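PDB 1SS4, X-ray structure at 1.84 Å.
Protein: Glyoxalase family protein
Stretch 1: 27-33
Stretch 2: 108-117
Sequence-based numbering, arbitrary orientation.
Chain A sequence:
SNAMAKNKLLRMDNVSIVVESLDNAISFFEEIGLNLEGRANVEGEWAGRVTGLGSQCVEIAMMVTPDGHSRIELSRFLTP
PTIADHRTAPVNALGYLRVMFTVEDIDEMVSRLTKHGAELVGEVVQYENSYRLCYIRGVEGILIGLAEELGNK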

# COMPACT_ATOMS: atom_id res chain seq x y z
N SER A 27 10.19 14.47 1.52
CA SER A 27 10.32 15.46 0.45
C SER A 27 9.60 15.02 -0.83
O SER A 27 8.89 15.79 -1.46
N PHE A 28 9.80 13.76 -1.21
CA PHE A 28 9.18 13.22 -2.41
C PHE A 28 7.65 13.22 -2.36
O PHE A 28 7.00 13.67 -3.30
N PHE A 29 7.07 12.72 -1.28
CA PHE A 29 5.62 12.69 -1.22
C PHE A 29 5.03 14.09 -1.10
O PHE A 29 3.90 14.32 -1.51
N GLU A 30 5.82 15.04 -0.59
CA GLU A 30 5.33 16.42 -0.51
C GLU A 30 5.17 16.94 -1.93
O GLU A 30 4.20 17.64 -2.22
N GLU A 31 6.10 16.57 -2.80
CA GLU A 31 6.08 16.97 -4.21
C GLU A 31 4.88 16.36 -4.93
O GLU A 31 4.31 16.97 -5.83
N ILE A 32 4.50 15.15 -4.53
CA ILE A 32 3.35 14.48 -5.11
C ILE A 32 2.10 15.24 -4.68
O ILE A 32 1.08 15.24 -5.36
N GLY A 33 2.16 15.85 -3.50
CA GLY A 33 1.01 16.60 -3.03
C GLY A 33 0.48 16.23 -1.66
O GLY A 33 -0.53 16.80 -1.23
N GLU A 108 3.01 17.89 -15.94
CA GLU A 108 3.76 18.75 -15.04
C GLU A 108 4.36 17.89 -13.92
O GLU A 108 5.53 18.04 -13.56
N MSE A 109 3.56 16.97 -13.38
CA MSE A 109 4.03 16.11 -12.30
C MSE A 109 5.18 15.21 -12.75
O MSE A 109 6.15 15.03 -12.02
N VAL A 110 5.07 14.64 -13.95
CA VAL A 110 6.13 13.78 -14.46
C VAL A 110 7.38 14.63 -14.71
O VAL A 110 8.49 14.24 -14.34
N SER A 111 7.19 15.79 -15.32
CA SER A 111 8.32 16.65 -15.58
C SER A 111 9.03 17.00 -14.28
O SER A 111 10.23 16.78 -14.14
N ARG A 112 8.27 17.51 -13.31
CA ARG A 112 8.83 17.90 -12.02
C ARG A 112 9.53 16.77 -11.26
O ARG A 112 10.66 16.93 -10.80
N LEU A 113 8.85 15.64 -11.10
CA LEU A 113 9.41 14.50 -10.38
C LEU A 113 10.69 13.97 -11.03
O LEU A 113 11.66 13.65 -10.33
N THR A 114 10.69 13.85 -12.35
CA THR A 114 11.87 13.36 -13.03
C THR A 114 13.00 14.38 -12.89
O THR A 114 14.17 14.03 -12.86
N LYS A 115 12.63 15.66 -12.77
CA LYS A 115 13.63 16.72 -12.60
C LYS A 115 14.36 16.48 -11.28
O LYS A 115 15.53 16.82 -11.14
N HIS A 116 13.65 15.91 -10.31
CA HIS A 116 14.22 15.64 -9.00
C HIS A 116 14.82 14.24 -8.88
O HIS A 116 15.09 13.77 -7.77
N GLY A 117 15.02 13.56 -10.01
CA GLY A 117 15.61 12.24 -9.96
C GLY A 117 14.72 11.02 -10.11
O GLY A 117 15.20 9.90 -10.04

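Helix 27-32 and helix 108-115 run nearly antiparallel, their N-to-C directions 162° apart and their axes 10.7 Å apart at closest approach. At this spacing the gap is bridged by side chains, and the contact is modest, burying 325 Å² summed over both sides.

Glu-108, at the start of stretch 2, does not reach stretch 1, but it is paired with a residue that does. Its side chain (chi1 t, chi2 m) forms a salt bridge with Arg-112 one turn later, through a very short hydrogen bond from Arg-112 NH2 to Glu-108 OE1 (2.4 Å) and a second from Arg-112 NE to Glu-108 OE2 (3.2 Å).

Met-109, a selenomethionine, is buried. Its CA-to-CB bond points sideways, but the t, p, p rotamer brings the terminal methyl to the end of the first helix, where Met-109 CE lies 3.3 Å from Ile-32 O and 3.5 Å from Glu-31 O. The side chain thus packs against backbone carbonyls at the point where the chain leaves the helix at Gly-33, whose positive phi suits a residue without CB.

Val-110 and Ser-111 make no contact with stretch 1. Arg-112 points toward it, with chi1 and chi2 both t and chi3 m. Glu-31 O lies at the edge of the guanidinium, near its plane, and only 2.6 Å from Arg-112 NH1, yet the angle is too poor for a hydrogen bond. Glu-31 (chi1 and chi2 both m) starts sideways, but its end comes nearer, giving a long salt bridge, Glu-31 OE1 to Arg-112 NH1 at 3.9 Å; the position of OE1 is less certain because it sits too close to Arg-112 in the model.

Leu-113 supplies the apolar centre of the contact. Although its CA-to-CB bond is directed sideways, the m, t rotamer carries both methyls to the first helix. Leu-113 CD2 approaches Phe-28 CE1 at 3.6 Å, meeting the ring obliquely, and lies 4.0 Å from Glu-31 CB, while Leu-113 CD1 packs against Ile-32 CD1 at 3.5 Å. Phe-28 (chi1 t) and Ile-32 (chi1 and chi2 both m), one helical turn apart, thus converge on the same leucine.

Thr-114 and Lys-115 again stay clear of stretch 1; Lys-115 NZ instead donates a hydrogen bond to Ser-111 OG (2.9 Å). His-116, the first residue after the second helix to leave helical geometry, points toward stretch 1 with chi1 m. Glu-31 OE1 lies at the edge of its ring, 3.4 Å from His-116 NE2.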

# COMPACT_ATOMS: atom_id res chain seq x y z
CB SER A 27 11.80 15.72 0.16
OG SER A 27 11.94 16.53 -1.00
CB PHE A 28 9.68 11.79 -2.66
CG PHE A 28 9.05 11.14 -3.85
CD1 PHE A 28 9.35 11.57 -5.14
CD2 PHE A 28 8.13 10.11 -3.68
CE1 PHE A 28 8.74 10.98 -6.25
CE2 PHE A 28 7.51 9.52 -4.79
CZ PHE A 28 7.82 9.95 -6.07
CB PHE A 29 5.18 11.72 -0.12
CG PHE A 29 5.31 10.27 -0.55
CD1 PHE A 29 4.39 9.72 -1.45
CD2 PHE A 29 6.38 9.50 -0.14
CE1 PHE A 29 4.56 8.42 -1.95
CE2 PHE A 29 6.57 8.19 -0.63
CZ PHE A 29 5.65 7.65 -1.54
CB GLU A 30 6.30 17.31 0.27
CG GLU A 30 6.22 17.12 1.77
CD GLU A 30 7.31 17.85 2.51
OE1 GLU A 30 8.21 18.41 1.83
OE2 GLU A 30 7.28 17.86 3.76
CB GLU A 31 7.36 16.52 -4.91
CG GLU A 31 8.62 17.24 -4.47
CD GLU A 31 8.70 18.66 -5.03
OE1 GLU A 31 8.51 18.85 -6.25
OE2 GLU A 31 8.96 19.59 -4.24
CB ILE A 32 3.22 13.02 -4.59
CG1 ILE A 32 4.38 12.17 -5.12
CG2 ILE A 32 1.85 12.45 -4.97
CD1 ILE A 32 4.21 11.74 -6.57
CB GLU A 108 2.84 19.82 -14.45
CG GLU A 108 3.53 20.97 -13.73
CD GLU A 108 4.18 20.57 -12.42
OE1 GLU A 108 3.51 19.92 -11.59
OE2 GLU A 108 5.36 20.93 -12.20
CB MSE A 109 2.87 15.24 -11.77
CG MSE A 109 3.24 14.43 -10.53
SE MSE A 109 3.83 15.51 -9.03
CE MSE A 109 2.09 16.01 -8.37
CB VAL A 110 5.73 13.07 -15.78
CG1 VAL A 110 6.94 12.36 -16.38
CG2 VAL A 110 4.62 12.06 -15.51
CB SER A 111 7.86 17.93 -16.29
OG SER A 111 8.97 18.78 -16.56
CB ARG A 112 7.74 18.48 -11.13
CG ARG A 112 8.27 19.06 -9.83
CD ARG A 112 7.19 19.08 -8.78
NE ARG A 112 5.92 19.57 -9.32
CZ ARG A 112 4.78 19.49 -8.66
NH1 ARG A 112 4.75 18.95 -7.45
NH2 ARG A 112 3.66 19.95 -9.20
CB LEU A 113 8.39 13.36 -10.27
CG LEU A 113 7.15 13.56 -9.39
CD1 LEU A 113 6.35 12.25 -9.33
CD2 LEU A 113 7.56 13.96 -7.98
CB THR A 114 11.60 13.05 -14.54
OG1 THR A 114 10.96 14.17 -15.16
CG2 THR A 114 10.70 11.82 -14.68
CB LYS A 115 12.95 18.09 -12.54
CG LYS A 115 13.39 19.07 -13.60
CD LYS A 115 12.53 18.94 -14.85
CE LYS A 115 12.57 20.23 -15.67
NZ LYS A 115 11.48 20.28 -16.70
CB HIS A 116 13.17 15.84 -7.91
CG HIS A 116 12.75 17.26 -7.73
ND1 HIS A 116 13.65 18.29 -7.58
CD2 HIS A 116 11.52 17.82 -7.62
CE1 HIS A 116 13.00 19.42 -7.39
NE2 HIS A 116 11.70 19.16 -7.40